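Local coordinates for 70 kDa protein (Xanthomonas sp., PDB 4B2N), which probably cleaves rubber oxidatively as an oxygenase of the c-type cytochrome kind, carrying two covalently bound heme c groups, at residues I252-I255 against S256-A260; R299-W302 against D303-S307; P616-D620 against Q621-S625; N589-T592 against I593-Y597. All coordinates share one frame; numbering follows the deposited sequence.

In the fold
Contacts 1 and 2 belong to the heme c #1 pocket, whose iron has H195 as an axial ligand. Their centres are 16 Å apart. They meet where I252 CD1 packs 3.7 Å from F301 CE1, and both touch the heme. Contact 2 also comes near heme c #2, which lies about 4 Å from the side chain of W302. Contacts 4 and 3, in chain order, lie at the N-terminal ends of two short helices away from the annotated sites. Their centres are 11 Å apart, and Q622 CG lies 3.2 Å from D594 OD1. Nearest atoms of contacts 1 and 4 are about 10 Å apart, so the two pairs do not touch.

Contact 1: I252-I255 against S256-A260; sequences IGLI and SLLPA. With HEC (heme c), chain C.
S256 packs back on G253, with S256 CB 3.5 Å from G253 O. The two lie near the beginning of helix 253-261. L257 comes next. L257 N donates to G253 O over 3.0 Å, in the carbonyl plane, but the bond is bent to 143°. The L257 side chain packs on W600 and A604 of helix 599-607. L258 carries most of the side-chain contact. L258 N donates to L254 O at 2.9 Å in a straighter bond of 166°. With CG opposite its own carbonyl carbon (chi1 -66°), L258 sends its two methyls to two different residues one turn back. L258 CD2 meets L254 CD2 at 3.7 Å. L258 CD1 meets I255 CD1 at 4.0 Å. Each of these pairs crosses at a slant. P259 follows and has no N-H to give. Its CD instead rests 3.5 Å from I255 O, and the helix is kinked here. At the other end of the stretch, I252 lies against a heme propionate, with I252 CB 3.6 Å from HEC O1D. The side chain of L254 also packs on A316 and F317 of helix 312-319. Across the two segments, then, only backbone atoms form hydrogen bonds, and the side chains pack through carbon. I252 offers the propionate a hydrocarbon surface, while R432 and W302 are among the residues that hydrogen-bond the heme.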
loop_
_atom_site.group_PDB
_atom_site.type_symbol
_atom_site.label_atom_id
_atom_site.label_comp_id
_atom_site.label_asym_id
_atom_site.label_seq_id
_atom_site.Cartn_x
_atom_site.Cartn_y
_atom_site.Cartn_z
ATOM N N ILE A 252 3.264 2.498 -6.728
ATOM C CA ILE A 252 2.615 1.717 -7.755
ATOM C C ILE A 252 3.147 1.959 -9.200
ATOM O O ILE A 252 2.990 1.074 -10.042
ATOM C CB ILE A 252 1.056 1.919 -7.693
ATOM C CG1 ILE A 252 0.303 0.743 -8.319
ATOM C CG2 ILE A 252 0.664 3.199 -8.353
ATOM C CD1 ILE A 252 0.631 -0.571 -7.659
ATOM N N GLY A 253 3.859 3.101 -9.405
ATOM C CA GLY A 253 4.553 3.447 -10.691
ATOM C C GLY A 253 5.524 2.337 -11.024
ATOM O O GLY A 253 5.899 2.154 -12.199
ATOM N N LEU A 254 5.896 1.532 -10.010
ATOM C CA LEU A 254 6.871 0.447 -10.277
ATOM C C LEU A 254 6.264 -0.530 -11.255
ATOM O O LEU A 254 6.952 -1.046 -12.089
ATOM C CB LEU A 254 7.178 -0.392 -9.043
ATOM C CG LEU A 254 8.563 -1.089 -8.879
ATOM C CD1 LEU A 254 8.527 -2.285 -7.900
ATOM C CD2 LEU A 254 9.435 -1.380 -10.073
ATOM N N ILE A 255 4.973 -0.790 -11.100
ATOM C CA ILE A 255 4.308 -1.749 -11.949
ATOM C C ILE A 255 4.472 -1.363 -13.420
ATOM O O ILE A 255 4.681 -2.227 -14.246
ATOM C CB ILE A 255 2.778 -1.867 -11.599
ATOM C CG1 ILE A 255 2.608 -2.345 -10.165
ATOM C CG2 ILE A 255 2.014 -2.756 -12.645
ATOM C CD1 ILE A 255 3.161 -3.727 -9.882
ATOM N N SER A 256 4.286 -0.076 -13.741
ATOM C CA SER A 256 4.460 0.455 -15.099
ATOM C C SER A 256 5.862 0.361 -15.509
ATOM O O SER A 256 6.130 0.216 -16.695
ATOM C CB SER A 256 4.102 1.970 -15.213
ATOM O OG SER A 256 2.752 2.175 -14.820
ATOM N N LEU A 257 6.785 0.491 -14.563
ATOM C CA LEU A 257 8.235 0.420 -14.916
ATOM C C LEU A 257 8.777 -0.984 -15.217
ATOM O O LEU A 257 9.685 -1.145 -16.032
ATOM C CB LEU A 257 9.138 1.075 -13.826
ATOM C CG LEU A 257 10.645 0.936 -14.051
ATOM C CD1 LEU A 257 10.986 1.862 -15.224
ATOM C CD2 LEU A 257 11.567 1.278 -12.889
ATOM N N LEU A 258 8.343 -1.972 -14.423
ATOM C CA LEU A 258 8.706 -3.394 -14.578
ATOM C C LEU A 258 9.020 -3.861 -16.032
ATOM O O LEU A 258 10.138 -4.395 -16.287
ATOM C CB LEU A 258 7.604 -4.299 -13.906
ATOM C CG LEU A 258 7.482 -4.195 -12.368
ATOM C CD1 LEU A 258 6.363 -5.068 -11.894
ATOM C CD2 LEU A 258 8.798 -4.618 -11.690
ATOM N N PRO A 259 8.087 -3.691 -16.980
ATOM C CA PRO A 259 8.437 -4.300 -18.293
ATOM C C PRO A 259 9.523 -3.591 -19.070
ATOM O O PRO A 259 10.054 -4.185 -20.021
ATOM C CB PRO A 259 7.125 -4.268 -19.066
ATOM C CG PRO A 259 6.289 -3.218 -18.396
ATOM C CD PRO A 259 6.663 -3.297 -16.941
ATOM N N ALA A 260 9.861 -2.363 -18.660
ATOM C CA ALA A 260 10.991 -1.643 -19.251
ATOM C C ALA A 260 12.321 -2.276 -18.928
ATOM O O ALA A 260 13.180 -2.249 -19.753
ATOM C CB ALA A 260 11.030 -0.189 -18.775
HETATM FE FE HEC C . 3.268 -2.131 -0.662
HETATM C CHA HEC C . 0.031 -2.224 -1.961
HETATM C CHB HEC C . 3.013 -5.520 0.239
HETATM C CHC HEC C . 6.720 -2.337 0.012
HETATM C CHD HEC C . 3.368 1.221 -0.937
HETATM N NA HEC C . 1.929 -3.532 -0.837
HETATM C C1A HEC C . 0.571 -3.370 -1.247
HETATM C C2A HEC C . -0.261 -4.528 -0.960
HETATM C C3A HEC C . 0.565 -5.506 -0.334
HETATM C C4A HEC C . 1.879 -4.857 -0.253
HETATM C CMA HEC C . 0.142 -6.859 0.204
HETATM C CAA HEC C . -1.770 -4.740 -1.248
HETATM C CBA HEC C . -2.521 -4.005 -0.135
HETATM C CGA HEC C . -4.019 -3.964 -0.376
HETATM O O1A HEC C . -4.514 -3.665 -1.517
HETATM O O2A HEC C . -4.688 -4.159 0.643
HETATM N NB HEC C . 4.557 -3.627 -0.126
HETATM C C1B HEC C . 4.299 -4.874 0.286
HETATM C C2B HEC C . 5.452 -5.668 0.683
HETATM C C3B HEC C . 6.526 -4.755 0.598
HETATM C C4B HEC C . 5.881 -3.520 0.166
HETATM C CMB HEC C . 5.342 -7.090 1.062
HETATM C CAB HEC C . 7.999 -4.972 0.819
HETATM C CBB HEC C . 8.607 -5.892 -0.077
HETATM N NC HEC C . 4.800 -0.890 -0.455
HETATM C C1C HEC C . 6.156 -1.029 -0.217
HETATM C C2C HEC C . 6.877 0.265 -0.118
HETATM C C3C HEC C . 5.857 1.288 -0.435
HETATM C C4C HEC C . 4.617 0.543 -0.642
HETATM C CMC HEC C . 8.372 0.383 0.158
HETATM C CAC HEC C . 6.014 2.774 -0.538
HETATM C CBC HEC C . 7.162 3.265 -1.167
HETATM N ND HEC C . 1.926 -0.766 -1.356
HETATM C C1D HEC C . 2.153 0.546 -1.393
HETATM C C2D HEC C . 1.054 1.306 -1.893
HETATM C C3D HEC C . 0.092 0.296 -2.202
HETATM C C4D HEC C . 0.742 -0.962 -1.851
HETATM C CMD HEC C . 0.872 2.770 -2.077
HETATM C CAD HEC C . -1.207 0.559 -2.879
HETATM C CBD HEC C . -0.695 0.683 -4.367
HETATM C CGD HEC C . -1.846 1.079 -5.263
HETATM O O1D HEC C . -1.959 2.262 -5.673
HETATM O O2D HEC C . -2.721 0.175 -5.481
#

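Contact 2: R299-W302 against D303-S307; sequences RQFW and DGSLS. With HEC (heme c), chain C.
The R299 guanidinium lies with one face over the L306-S307 peptide, L306 C and S307 N both above its centre. At its edge are the carbonyls of G304 and S305. R299 NE donates to G304 O at 2.9 Å, nearly straight at 167°. The oxygen is in the guanidinium plane, but NE stands above the carbonyl plane. R299 NH2 adds a weak bond to S305 O. Bends at chi2 and chi3 fold the arginine back over the chain. The F301 ring has S305 OG at its edge, 3.6 Å from F301 CD2. L306 CD1 approaches the ring obliquely, 3.9 Å from F301 CE2. The W302 ring has a propionate oxygen at its edge, HEC O1D 3.5 Å from W302 CD1, and W302 NE1 bonds to K287 O. The stretch is a beta hairpin of strands 299-300 and 306-307, paired by Q300 N to L306 O at 2.8 Å. A type I turn from F301 to G304 reverses it. D303 also makes an Asx turn. Its OD1 takes S305 N and, at 2.9 Å, S305 OG, both from one face of the carboxylate. D303 OD2 forms a salt bridge with R432. The turn presents backbone N-H groups to both heme propionates. F301 N donates to HEC O1A at 2.8 Å. W302 N donates to HEC O2D at 2.9 Å, almost straight at 173°.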
loop_
_atom_site.group_PDB
_atom_site.type_symbol
_atom_site.label_atom_id
_atom_site.label_comp_id
_atom_site.label_asym_id
_atom_site.label_seq_id
_atom_site.Cartn_x
_atom_site.Cartn_y
_atom_site.Cartn_z
ATOM N N ARG A 299 -9.154 -8.821 -3.128
ATOM C CA ARG A 299 -8.236 -8.331 -4.162
ATOM C C ARG A 299 -7.054 -7.586 -3.548
ATOM O O ARG A 299 -7.125 -7.137 -2.407
ATOM C CB ARG A 299 -8.928 -7.329 -5.128
ATOM C CG ARG A 299 -10.282 -7.792 -5.647
ATOM C CD ARG A 299 -10.196 -9.066 -6.479
ATOM N NE ARG A 299 -9.506 -8.844 -7.757
ATOM C CZ ARG A 299 -9.237 -9.747 -8.676
ATOM N NH1 ARG A 299 -9.560 -11.023 -8.504
ATOM N NH2 ARG A 299 -8.623 -9.352 -9.812
ATOM N N GLN A 300 -6.077 -7.343 -4.401
ATOM C CA GLN A 300 -4.918 -6.491 -4.088
ATOM C C GLN A 300 -5.103 -5.150 -4.846
ATOM O O GLN A 300 -5.658 -5.116 -5.942
ATOM C CB GLN A 300 -3.637 -7.178 -4.613
ATOM C CG GLN A 300 -3.515 -8.625 -4.172
ATOM C CD GLN A 300 -2.618 -8.783 -2.958
ATOM O OE1 GLN A 300 -2.116 -9.868 -2.678
ATOM N NE2 GLN A 300 -2.521 -7.748 -2.182
ATOM N N PHE A 301 -4.540 -4.083 -4.268
ATOM C CA PHE A 301 -4.332 -2.830 -4.884
ATOM C C PHE A 301 -5.604 -2.020 -4.855
ATOM O O PHE A 301 -6.733 -2.565 -4.697
ATOM C CB PHE A 301 -3.720 -2.986 -6.284
ATOM C CG PHE A 301 -2.250 -3.415 -6.281
ATOM C CD1 PHE A 301 -1.357 -2.977 -5.322
ATOM C CD2 PHE A 301 -1.758 -4.219 -7.316
ATOM C CE1 PHE A 301 0.010 -3.344 -5.357
ATOM C CE2 PHE A 301 -0.395 -4.570 -7.382
ATOM C CZ PHE A 301 0.508 -4.135 -6.390
ATOM N N TRP A 302 -5.427 -0.704 -4.949
ATOM C CA TRP A 302 -6.570 0.207 -4.826
ATOM C C TRP A 302 -7.622 0.012 -5.870
ATOM O O TRP A 302 -8.773 0.352 -5.626
ATOM C CB TRP A 302 -6.089 1.668 -4.907
ATOM C CG TRP A 302 -5.621 2.111 -3.564
ATOM C CD1 TRP A 302 -4.321 2.408 -3.127
ATOM C CD2 TRP A 302 -6.490 2.363 -2.437
ATOM N NE1 TRP A 302 -4.344 2.818 -1.831
ATOM C CE2 TRP A 302 -5.638 2.842 -1.362
ATOM C CE3 TRP A 302 -7.912 2.330 -2.253
ATOM C CZ2 TRP A 302 -6.158 3.175 -0.123
ATOM C CZ3 TRP A 302 -8.431 2.687 -1.000
ATOM C CH2 TRP A 302 -7.583 3.128 0.044
ATOM N N ASP A 303 -7.229 -0.531 -7.011
ATOM C CA ASP A 303 -8.165 -0.815 -8.117
ATOM C C ASP A 303 -8.711 -2.261 -8.062
ATOM O O ASP A 303 -9.496 -2.659 -8.935
ATOM C CB ASP A 303 -7.482 -0.601 -9.494
ATOM C CG ASP A 303 -6.083 -1.256 -9.573
ATOM O OD1 ASP A 303 -5.726 -2.090 -8.714
ATOM O OD2 ASP A 303 -5.340 -0.964 -10.542
ATOM N N GLY A 304 -8.318 -3.024 -7.064
ATOM C CA GLY A 304 -8.807 -4.403 -6.971
ATOM C C GLY A 304 -8.333 -5.213 -8.174
ATOM O O GLY A 304 -8.981 -6.149 -8.583
ATOM N N SER A 305 -7.215 -4.827 -8.753
ATOM C CA SER A 305 -6.780 -5.430 -10.037
ATOM C C SER A 305 -6.395 -6.939 -9.984
ATOM O O SER A 305 -6.509 -7.646 -11.014
ATOM C CB SER A 305 -5.588 -4.656 -10.538
ATOM O OG SER A 305 -4.564 -4.652 -9.583
ATOM N N LEU A 306 -5.869 -7.399 -8.858
ATOM C CA LEU A 306 -5.377 -8.775 -8.736
ATOM C C LEU A 306 -5.958 -9.557 -7.614
ATOM O O LEU A 306 -6.286 -8.989 -6.595
ATOM C CB LEU A 306 -3.847 -8.761 -8.548
ATOM C CG LEU A 306 -3.041 -8.040 -9.635
ATOM C CD1 LEU A 306 -1.633 -7.769 -9.196
ATOM C CD2 LEU A 306 -3.025 -8.862 -10.923
ATOM N N SER A 307 -6.035 -10.889 -7.758
ATOM C CA SER A 307 -6.476 -11.782 -6.664
ATOM C C SER A 307 -5.609 -11.684 -5.445
ATOM O O SER A 307 -4.369 -11.688 -5.563
ATOM C CB SER A 307 -6.395 -13.243 -7.109
ATOM O OG SER A 307 -6.874 -14.081 -6.051
HETATM FE FE HEC C . 3.268 -2.131 -0.662
HETATM C CHA HEC C . 0.031 -2.224 -1.961
HETATM C CHB HEC C . 3.013 -5.520 0.239
HETATM C CHC HEC C . 6.720 -2.337 0.012
HETATM C CHD HEC C . 3.368 1.221 -0.937
HETATM N NA HEC C . 1.929 -3.532 -0.837
HETATM C C1A HEC C . 0.571 -3.370 -1.247
HETATM C C2A HEC C . -0.261 -4.528 -0.960
HETATM C C3A HEC C . 0.565 -5.506 -0.334
HETATM C C4A HEC C . 1.879 -4.857 -0.253
HETATM C CMA HEC C . 0.142 -6.859 0.204
HETATM C CAA HEC C . -1.770 -4.740 -1.248
HETATM C CBA HEC C . -2.521 -4.005 -0.135
HETATM C CGA HEC C . -4.019 -3.964 -0.376
HETATM O O1A HEC C . -4.514 -3.665 -1.517
HETATM O O2A HEC C . -4.688 -4.159 0.643
HETATM N NB HEC C . 4.557 -3.627 -0.126
HETATM C C1B HEC C . 4.299 -4.874 0.286
HETATM C C2B HEC C . 5.452 -5.668 0.683
HETATM C C3B HEC C . 6.526 -4.755 0.598
HETATM C C4B HEC C . 5.881 -3.520 0.166
HETATM C CMB HEC C . 5.342 -7.090 1.062
HETATM C CAB HEC C . 7.999 -4.972 0.819
HETATM C CBB HEC C . 8.607 -5.892 -0.077
HETATM N NC HEC C . 4.800 -0.890 -0.455
HETATM C C1C HEC C . 6.156 -1.029 -0.217
HETATM C C2C HEC C . 6.877 0.265 -0.118
HETATM C C3C HEC C . 5.857 1.288 -0.435
HETATM C C4C HEC C . 4.617 0.543 -0.642
HETATM C CMC HEC C . 8.372 0.383 0.158
HETATM C CAC HEC C . 6.014 2.774 -0.538
HETATM C CBC HEC C . 7.162 3.265 -1.167
HETATM N ND HEC C . 1.926 -0.766 -1.356
HETATM C C1D HEC C . 2.153 0.546 -1.393
HETATM C C2D HEC C . 1.054 1.306 -1.893
HETATM C C3D HEC C . 0.092 0.296 -2.202
HETATM C C4D HEC C . 0.742 -0.962 -1.851
HETATM C CMD HEC C . 0.872 2.770 -2.077
HETATM C CAD HEC C . -1.207 0.559 -2.879
HETATM C CBD HEC C . -0.695 0.683 -4.367
HETATM C CGD HEC C . -1.846 1.079 -5.263
HETATM O O1D HEC C . -1.959 2.262 -5.673
HETATM O O2D HEC C . -2.721 0.175 -5.481
#

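Contact 3: P616-D620 against Q621-S625; sequences PPITD and QQIKS
T619 and Q622 form a capping box at the start of helix 620-626, with T619 as N-cap. Q622 N donates to T619 OG1 at 3.2 Å and 159°. That hydroxyl lies between its own backbone N and carbonyl carbon (chi1 65°), a setting from which it can accept from Q622 N. The Q622 side chain crosses T619 at a slant on its way back to the T619 N-H. Its CB lies 3.6 Å from T619 OG1. CG comes nearer, 3.3 Å from the same T619 OG1. The chain stays extended beyond CG, and CD also passes close to this oxygen. At the tip, Q622 OE1 accepts from T619 N at 2.9 Å. The bond is straight, 166°, but the donor stands well above the amide plane. Q622 OE1 also sits 3.4 Å from I618 CA. The other tip atom, Q622 NE2, packs on I593 of helix 593-596. The box is thus reciprocal: each residue's side chain accepts from the other's backbone N-H. Main-chain bonds begin the helix beside it, I623 N to T619 O and K624 N to D620 O. A small apolar contact lies next to the box, with I618 CG2 3.9 Å from I623 CG1. Both isoleucines also touch L220 of helix 218-226. D620 OD2 is paired with K549 in a salt bridge, while D620 OD1 lies 3.8 Å from I623 CD1.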
loop_
_atom_site.group_PDB
_atom_site.type_symbol
_atom_site.label_atom_id
_atom_site.label_comp_id
_atom_site.label_asym_id
_atom_site.label_seq_id
_atom_site.Cartn_x
_atom_site.Cartn_y
_atom_site.Cartn_z
ATOM N N PRO A 616 16.724 15.574 -7.980
ATOM C CA PRO A 616 17.023 16.931 -7.493
ATOM C C PRO A 616 17.367 16.853 -5.973
ATOM O O PRO A 616 16.691 16.111 -5.260
ATOM C CB PRO A 616 15.691 17.672 -7.680
ATOM C CG PRO A 616 14.674 16.594 -7.709
ATOM C CD PRO A 616 15.318 15.390 -8.346
ATOM N N PRO A 617 18.364 17.624 -5.498
ATOM C CA PRO A 617 18.508 17.784 -4.089
ATOM C C PRO A 617 17.263 18.534 -3.563
ATOM O O PRO A 617 17.005 19.662 -3.949
ATOM C CB PRO A 617 19.815 18.601 -3.958
ATOM C CG PRO A 617 19.905 19.424 -5.220
ATOM C CD PRO A 617 19.301 18.486 -6.268
ATOM N N ILE A 618 16.483 17.900 -2.699
ATOM C CA ILE A 618 15.266 18.552 -2.211
ATOM C C ILE A 618 15.632 19.601 -1.146
ATOM O O ILE A 618 16.311 19.274 -0.190
ATOM C CB ILE A 618 14.276 17.510 -1.680
ATOM C CG1 ILE A 618 13.810 16.617 -2.833
ATOM C CG2 ILE A 618 13.128 18.241 -1.009
ATOM C CD1 ILE A 618 12.794 15.560 -2.438
ATOM N N THR A 619 15.221 20.858 -1.326
ATOM C CA THR A 619 15.671 21.976 -0.460
ATOM C C THR A 619 14.838 22.107 0.795
ATOM O O THR A 619 13.785 21.529 0.875
ATOM C CB THR A 619 15.561 23.318 -1.192
ATOM O OG1 THR A 619 14.196 23.617 -1.471
ATOM C CG2 THR A 619 16.392 23.301 -2.549
ATOM N N ASP A 620 15.283 22.924 1.751
ATOM C CA ASP A 620 14.572 22.993 3.003
ATOM C C ASP A 620 13.268 23.725 2.741
ATOM O O ASP A 620 12.331 23.473 3.437
ATOM C CB ASP A 620 15.393 23.703 4.072
ATOM C CG ASP A 620 16.638 22.905 4.490
ATOM O OD1 ASP A 620 16.591 21.649 4.420
ATOM O OD2 ASP A 620 17.655 23.543 4.867
ATOM N N GLN A 621 13.232 24.655 1.780
ATOM C CA GLN A 621 11.944 25.319 1.505
ATOM C C GLN A 621 10.930 24.327 0.882
ATOM O O GLN A 621 9.734 24.359 1.194
ATOM C CB GLN A 621 12.101 26.619 0.623
ATOM C CG GLN A 621 12.275 27.973 1.404
ATOM C CD GLN A 621 11.120 28.427 2.425
ATOM O OE1 GLN A 621 9.895 28.288 2.165
ATOM N NE2 GLN A 621 11.539 29.017 3.583
ATOM N N GLN A 622 11.418 23.424 0.044
ATOM C CA GLN A 622 10.530 22.386 -0.515
ATOM C C GLN A 622 10.049 21.447 0.568
ATOM O O GLN A 622 8.868 21.009 0.552
ATOM C CB GLN A 622 11.241 21.614 -1.653
ATOM C CG GLN A 622 11.464 22.470 -2.910
ATOM C CD GLN A 622 12.626 21.970 -3.799
ATOM O OE1 GLN A 622 13.309 20.979 -3.502
ATOM N NE2 GLN A 622 12.835 22.666 -4.927
ATOM N N ILE A 623 10.910 21.184 1.560
ATOM C CA ILE A 623 10.542 20.289 2.676
ATOM C C ILE A 623 9.337 20.939 3.376
ATOM O O ILE A 623 8.369 20.257 3.682
ATOM C CB ILE A 623 11.767 20.022 3.573
ATOM C CG1 ILE A 623 12.707 19.114 2.820
ATOM C CG2 ILE A 623 11.406 19.414 4.936
ATOM C CD1 ILE A 623 14.050 19.048 3.494
ATOM N N LYS A 624 9.342 22.271 3.515
ATOM C CA LYS A 624 8.246 22.925 4.208
ATOM C C LYS A 624 6.950 22.684 3.489
ATOM O O LYS A 624 5.915 22.437 4.119
ATOM C CB LYS A 624 8.493 24.452 4.444
ATOM C CG LYS A 624 9.476 24.694 5.564
ATOM C CD LYS A 624 9.756 26.167 5.889
ATOM C CE LYS A 624 8.425 26.913 6.151
ATOM N NZ LYS A 624 8.705 28.308 6.673
ATOM N N SER A 625 6.980 22.694 2.182
ATOM C CA SER A 625 5.757 22.420 1.432
ATOM C C SER A 625 5.352 20.936 1.489
ATOM O O SER A 625 4.189 20.627 1.565
ATOM C CB SER A 625 6.007 22.846 -0.000
ATOM O OG SER A 625 6.309 24.252 -0.048
#

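Contact 4: N589-T592 against I593-Y597; sequences NMAT and IDILY
T592 OG1 donates to D594 OD1 over a short 2.6 Å. The hydroxyl meets the carboxylate on its syn side, 21° out of the plane. The two side chains lie side by side and point the same way. D594 CG sits in the crowded position between its backbone N and carbonyl carbon (chi1 64°), which turns the carboxylate back to T592. T592 O is gripped by two donors. L596 N lies 3.1 Å from T592 O, nearly in line with the carbonyl bond. I595 N lies 2.9 Å from T592 O and comes from above the carbonyl plane. T592 is the N-cap residue of the one-turn helix 593-596, although its side chain makes no capping bond. Its carbonyl takes the N-H groups of I595 and L596, while its hydroxyl is spent on D594. A591 packs on the side chains of the same turn. A591 CB lies 3.5 Å from L596 CD2, a tight contact, and 4.0 Å from I595 CG2. Further out, D594 OD2 forms a salt bridge with R626, which gives the carboxylate a second partner. The D594 side chain also touches Q622 of helix 620-626. W242 NE1 donates to D594 O.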
loop_
_atom_site.group_PDB
_atom_site.type_symbol
_atom_site.label_atom_id
_atom_site.label_comp_id
_atom_site.label_asym_id
_atom_site.label_seq_id
_atom_site.Cartn_x
_atom_site.Cartn_y
_atom_site.Cartn_z
ATOM N N ASN A 589 0.301 23.222 -11.981
ATOM C CA ASN A 589 1.170 23.935 -12.913
ATOM C C ASN A 589 2.353 24.710 -12.299
ATOM O O ASN A 589 3.365 24.918 -12.953
ATOM C CB ASN A 589 0.318 24.876 -13.783
ATOM C CG ASN A 589 -0.630 24.121 -14.714
ATOM O OD1 ASN A 589 -0.257 23.117 -15.349
ATOM N ND2 ASN A 589 -1.865 24.614 -14.817
ATOM N N MET A 590 2.227 25.135 -11.047
ATOM C CA MET A 590 3.317 25.848 -10.362
ATOM C C MET A 590 4.220 24.868 -9.575
ATOM O O MET A 590 5.096 25.295 -8.809
ATOM C CB MET A 590 2.749 26.880 -9.395
ATOM C CG MET A 590 1.916 27.989 -10.007
ATOM S SD MET A 590 3.018 29.173 -10.776
ATOM C CE MET A 590 3.866 29.970 -9.400
ATOM N N ALA A 591 4.019 23.568 -9.800
ATOM C CA ALA A 591 4.814 22.510 -9.158
ATOM C C ALA A 591 6.328 22.701 -9.226
ATOM O O ALA A 591 6.898 22.965 -10.276
ATOM C CB ALA A 591 4.437 21.184 -9.788
ATOM N N THR A 592 7.018 22.514 -8.114
ATOM C CA THR A 592 8.494 22.656 -8.124
ATOM C C THR A 592 9.203 21.370 -8.553
ATOM O O THR A 592 8.579 20.332 -8.735
ATOM C CB THR A 592 8.970 23.042 -6.723
ATOM O OG1 THR A 592 8.296 22.195 -5.775
ATOM C CG2 THR A 592 8.612 24.511 -6.431
ATOM N N ILE A 593 10.508 21.434 -8.712
ATOM C CA ILE A 593 11.239 20.304 -9.271
ATOM C C ILE A 593 11.122 19.001 -8.437
ATOM O O ILE A 593 11.075 17.928 -8.986
ATOM C CB ILE A 593 12.693 20.719 -9.485
ATOM C CG1 ILE A 593 13.379 19.741 -10.425
ATOM C CG2 ILE A 593 13.442 20.948 -8.166
ATOM C CD1 ILE A 593 14.819 20.170 -10.691
ATOM N N ASP A 594 11.073 19.112 -7.110
ATOM C CA ASP A 594 10.940 17.966 -6.233
ATOM C C ASP A 594 9.512 17.346 -6.361
ATOM O O ASP A 594 9.311 16.195 -6.053
ATOM C CB ASP A 594 11.170 18.380 -4.782
ATOM C CG ASP A 594 10.139 19.347 -4.295
ATOM O OD1 ASP A 594 10.019 20.444 -4.907
ATOM O OD2 ASP A 594 9.407 19.037 -3.326
ATOM N N ILE A 595 8.530 18.124 -6.803
ATOM C CA ILE A 595 7.194 17.568 -6.937
ATOM C C ILE A 595 7.046 16.871 -8.305
ATOM O O ILE A 595 6.333 15.866 -8.438
ATOM C CB ILE A 595 6.113 18.658 -6.762
ATOM C CG1 ILE A 595 6.093 19.162 -5.333
ATOM C CG2 ILE A 595 4.745 18.147 -7.182
ATOM C CD1 ILE A 595 5.143 20.361 -5.121
ATOM N N LEU A 596 7.703 17.419 -9.314
ATOM C CA LEU A 596 7.629 16.886 -10.660
ATOM C C LEU A 596 8.517 15.674 -10.873
ATOM O O LEU A 596 8.302 14.959 -11.791
ATOM C CB LEU A 596 7.980 17.954 -11.683
ATOM C CG LEU A 596 7.047 19.166 -11.679
ATOM C CD1 LEU A 596 7.619 20.193 -12.642
ATOM C CD2 LEU A 596 5.608 18.803 -12.070
ATOM N N TYR A 597 9.517 15.441 -10.030
ATOM C CA TYR A 597 10.448 14.365 -10.349
ATOM C C TYR A 597 9.861 12.948 -10.267
ATOM O O TYR A 597 9.145 12.619 -9.324
ATOM C CB TYR A 597 11.671 14.439 -9.471
ATOM C CG TYR A 597 12.795 13.532 -9.914
ATOM C CD1 TYR A 597 13.561 13.837 -11.068
ATOM C CD2 TYR A 597 13.104 12.357 -9.189
ATOM C CE1 TYR A 597 14.572 13.036 -11.493
ATOM C CE2 TYR A 597 14.119 11.534 -9.619
ATOM C CZ TYR A 597 14.861 11.874 -10.774
ATOM O OH TYR A 597 15.889 11.071 -11.141
#